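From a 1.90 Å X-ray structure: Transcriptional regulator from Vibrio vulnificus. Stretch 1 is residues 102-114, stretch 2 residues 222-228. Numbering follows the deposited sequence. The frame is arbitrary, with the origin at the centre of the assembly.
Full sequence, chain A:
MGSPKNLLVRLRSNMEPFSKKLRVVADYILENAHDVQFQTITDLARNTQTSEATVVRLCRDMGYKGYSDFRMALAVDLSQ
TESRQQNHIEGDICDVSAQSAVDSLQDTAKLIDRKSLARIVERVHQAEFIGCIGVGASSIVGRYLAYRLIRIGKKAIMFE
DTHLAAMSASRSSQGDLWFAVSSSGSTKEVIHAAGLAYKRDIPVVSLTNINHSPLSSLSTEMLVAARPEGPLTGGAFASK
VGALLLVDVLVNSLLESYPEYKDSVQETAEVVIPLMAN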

# COMPACT_ATOMS: atom_id res chain seq x y z
N VAL A 102 -8.94 10.26 -4.77
CA VAL A 102 -10.40 10.30 -4.49
C VAL A 102 -11.22 9.79 -5.63
O VAL A 102 -12.10 8.93 -5.43
CB VAL A 102 -10.91 11.69 -4.06
CG1 VAL A 102 -12.44 11.73 -4.01
CG2 VAL A 102 -10.35 11.97 -2.65
N ASP A 103 -10.91 10.28 -6.85
CA ASP A 103 -11.72 9.97 -8.06
C ASP A 103 -11.55 8.47 -8.30
O ASP A 103 -12.49 7.78 -8.58
CB ASP A 103 -11.19 10.69 -9.33
CG ASP A 103 -11.32 12.20 -9.25
OD1 ASP A 103 -12.11 12.69 -8.45
OD2 ASP A 103 -10.57 12.89 -9.96
N SER A 104 -10.32 7.99 -8.19
CA SER A 104 -10.11 6.55 -8.32
C SER A 104 -10.86 5.63 -7.38
O SER A 104 -11.28 4.53 -7.78
CB SER A 104 -8.62 6.24 -8.27
OG SER A 104 -8.15 6.69 -9.50
N LEU A 105 -10.91 6.01 -6.11
CA LEU A 105 -11.68 5.26 -5.11
C LEU A 105 -13.12 5.26 -5.49
O LEU A 105 -13.78 4.24 -5.48
CB LEU A 105 -11.47 5.87 -3.72
CG LEU A 105 -10.09 5.56 -3.11
CD1 LEU A 105 -9.86 6.53 -1.96
CD2 LEU A 105 -10.12 4.13 -2.57
N GLN A 106 -13.64 6.42 -5.86
CA GLN A 106 -15.07 6.46 -6.15
C GLN A 106 -15.37 5.68 -7.42
O GLN A 106 -16.33 4.90 -7.45
CB GLN A 106 -15.54 7.89 -6.23
CG GLN A 106 -15.34 8.64 -4.90
CD GLN A 106 -15.68 10.11 -5.02
OE1 GLN A 106 -15.51 10.76 -6.09
NE2 GLN A 106 -16.19 10.64 -3.94
N ASP A 107 -14.56 5.86 -8.45
CA ASP A 107 -14.71 5.02 -9.64
C ASP A 107 -14.63 3.53 -9.37
O ASP A 107 -15.46 2.80 -9.90
CB ASP A 107 -13.70 5.41 -10.71
CG ASP A 107 -13.99 6.77 -11.28
OD1 ASP A 107 -15.11 7.29 -11.06
OD2 ASP A 107 -13.11 7.32 -11.95
N THR A 108 -13.64 3.08 -8.58
CA THR A 108 -13.53 1.66 -8.21
C THR A 108 -14.78 1.14 -7.47
O THR A 108 -15.33 0.07 -7.81
CB THR A 108 -12.23 1.41 -7.38
OG1 THR A 108 -11.09 1.72 -8.20
CG2 THR A 108 -12.10 -0.04 -6.94
N ALA A 109 -15.22 1.90 -6.47
CA ALA A 109 -16.50 1.62 -5.80
C ALA A 109 -17.66 1.44 -6.74
O ALA A 109 -18.40 0.51 -6.53
CB ALA A 109 -16.86 2.65 -4.69
N LYS A 110 -17.84 2.27 -7.78
CA LYS A 110 -19.01 2.09 -8.61
C LYS A 110 -18.90 0.85 -9.45
O LYS A 110 -19.90 0.19 -9.67
CB LYS A 110 -19.29 3.26 -9.56
CG LYS A 110 -19.26 4.64 -8.96
CD LYS A 110 -18.87 5.64 -10.05
CE LYS A 110 -19.39 7.05 -9.76
NZ LYS A 110 -19.36 7.86 -11.02
N LEU A 111 -17.69 0.57 -9.94
CA LEU A 111 -17.35 -0.59 -10.78
C LEU A 111 -17.38 -1.94 -10.08
O LEU A 111 -17.40 -2.93 -10.74
CB LEU A 111 -15.88 -0.49 -11.26
CG LEU A 111 -15.37 0.57 -12.24
CD1 LEU A 111 -13.88 0.26 -12.51
CD2 LEU A 111 -16.20 0.64 -13.52
N ILE A 112 -17.27 -2.00 -8.75
CA ILE A 112 -17.13 -3.31 -8.08
C ILE A 112 -18.31 -4.22 -8.41
O ILE A 112 -19.42 -3.84 -8.38
CB ILE A 112 -16.86 -3.20 -6.54
CG1 ILE A 112 -15.35 -3.16 -6.30
CG2 ILE A 112 -17.47 -4.36 -5.77
CD1 ILE A 112 -14.96 -2.31 -5.11
N ASP A 113 -18.00 -5.43 -8.86
CA ASP A 113 -19.02 -6.41 -9.22
C ASP A 113 -19.33 -7.16 -7.93
O ASP A 113 -18.49 -7.92 -7.45
CB ASP A 113 -18.42 -7.33 -10.28
CG ASP A 113 -19.20 -8.62 -10.46
OD1 ASP A 113 -20.31 -8.76 -9.95
OD2 ASP A 113 -18.65 -9.50 -11.09
N ARG A 114 -20.50 -6.91 -7.37
CA ARG A 114 -20.82 -7.40 -6.05
C ARG A 114 -21.09 -8.91 -6.05
O ARG A 114 -20.89 -9.56 -4.99
CB ARG A 114 -22.04 -6.66 -5.48
CG ARG A 114 -21.67 -5.37 -4.72
CD ARG A 114 -21.53 -4.17 -5.65
NE ARG A 114 -21.31 -2.85 -4.98
CZ ARG A 114 -21.85 -2.43 -3.83
NH1 ARG A 114 -22.67 -3.19 -3.12
NH2 ARG A 114 -21.57 -1.22 -3.36
N MET A 222 -12.32 -12.40 -10.75
CA MET A 222 -11.47 -11.20 -10.90
C MET A 222 -12.13 -10.05 -10.16
O MET A 222 -13.34 -9.94 -10.18
CB MET A 222 -11.45 -10.74 -12.37
CG MET A 222 -10.32 -11.28 -13.23
SD MET A 222 -9.63 -9.97 -14.32
CE MET A 222 -8.09 -10.77 -14.79
N LEU A 223 -11.35 -9.18 -9.55
CA LEU A 223 -11.91 -7.90 -9.05
C LEU A 223 -11.06 -6.89 -9.79
O LEU A 223 -9.89 -7.10 -9.93
CB LEU A 223 -11.76 -7.76 -7.55
CG LEU A 223 -12.68 -8.61 -6.67
CD1 LEU A 223 -12.56 -8.21 -5.21
CD2 LEU A 223 -14.14 -8.57 -7.14
N VAL A 224 -11.70 -5.87 -10.34
CA VAL A 224 -11.06 -4.89 -11.21
C VAL A 224 -11.12 -3.52 -10.60
O VAL A 224 -12.17 -3.00 -10.35
CB VAL A 224 -11.75 -4.92 -12.60
CG1 VAL A 224 -11.25 -3.76 -13.50
CG2 VAL A 224 -11.53 -6.31 -13.22
N ALA A 225 -9.98 -2.91 -10.35
CA ALA A 225 -9.91 -1.51 -9.83
C ALA A 225 -9.86 -0.54 -11.03
O ALA A 225 -9.39 -0.95 -12.12
CB ALA A 225 -8.58 -1.41 -8.98
N ALA A 226 -10.27 0.72 -10.84
CA ALA A 226 -10.20 1.74 -11.85
C ALA A 226 -8.79 2.15 -12.15
O ALA A 226 -7.84 1.76 -11.47
CB ALA A 226 -11.06 2.95 -11.46
N ARG A 227 -8.63 2.92 -13.22
CA ARG A 227 -7.30 3.42 -13.71
C ARG A 227 -6.32 2.34 -14.14
O ARG A 227 -5.35 2.09 -13.42
CB ARG A 227 -6.56 4.22 -12.65
CG ARG A 227 -7.48 5.17 -11.94
CD ARG A 227 -7.28 6.61 -12.41
NE ARG A 227 -8.39 6.99 -13.28
CZ ARG A 227 -9.67 7.17 -12.91
NH1 ARG A 227 -10.11 7.04 -11.66
NH2 ARG A 227 -10.55 7.51 -13.83
N PRO A 228 -6.47 1.84 -15.39
CA PRO A 228 -5.52 0.92 -16.00
C PRO A 228 -4.16 1.58 -16.02
O PRO A 228 -4.04 2.78 -16.28
CB PRO A 228 -6.00 0.85 -17.44
CG PRO A 228 -7.43 1.21 -17.45
CD PRO A 228 -7.65 2.09 -16.25

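A single helical hydroxyl does double duty at the centre of this contact: Thr-108 OG1 gives its proton to its own helix, at Ser-104 O (2.8 Å), and accepts one from the other stretch, Ala-226 N, at 2.9 Å with a nearly straight N-H...O angle of 169°. The arrangement illustrates a general principle: a threonine on a helix can settle its donor on the carbonyl one turn back, leaving the oxygen's lone pairs free to accept from a backbone amide of another segment. That amide lies just beyond the strand ending at Val-224, and the CA atoms come nearest at the same place, Thr-108 CA and Ala-226 CA being 4.9 Å apart.

So close an approach suits a small side chain. Ala-226 points toward the helix, where its CB meets Asp-107 CB at 3.7 Å and Leu-111 CD1 at 4.0 Å. Leu-111, one turn beyond Asp-107, thus extends the contact with an apolar patch beside the amide hydrogen bond.

The next residue supplies the charge. Arg-227, at positive phi (63°), starts out sideways to the helix, but its long side chain brings the guanidinium nearer. Ser-104 OG and Asp-107 OD2 both lie at the edge of that group, near its plane, where the N-H bonds point. NH1 donates to Ser-104 OG at 2.9 Å (169°) and also to Asp-107 OD2 at 3.0 Å (153°); NH2 reaches the same OD2 at 3.2 Å (145°). One carboxylate oxygen therefore takes both terminal nitrogens in a salt bridge, and the more bent angles are the price of sharing it.

Past the helix the contact thins: Leu-223 CD2 comes only within 4.4 Å of Asp-113 O. In all, 413 Å² is buried, joining residues at least 110 positions apart in sequence.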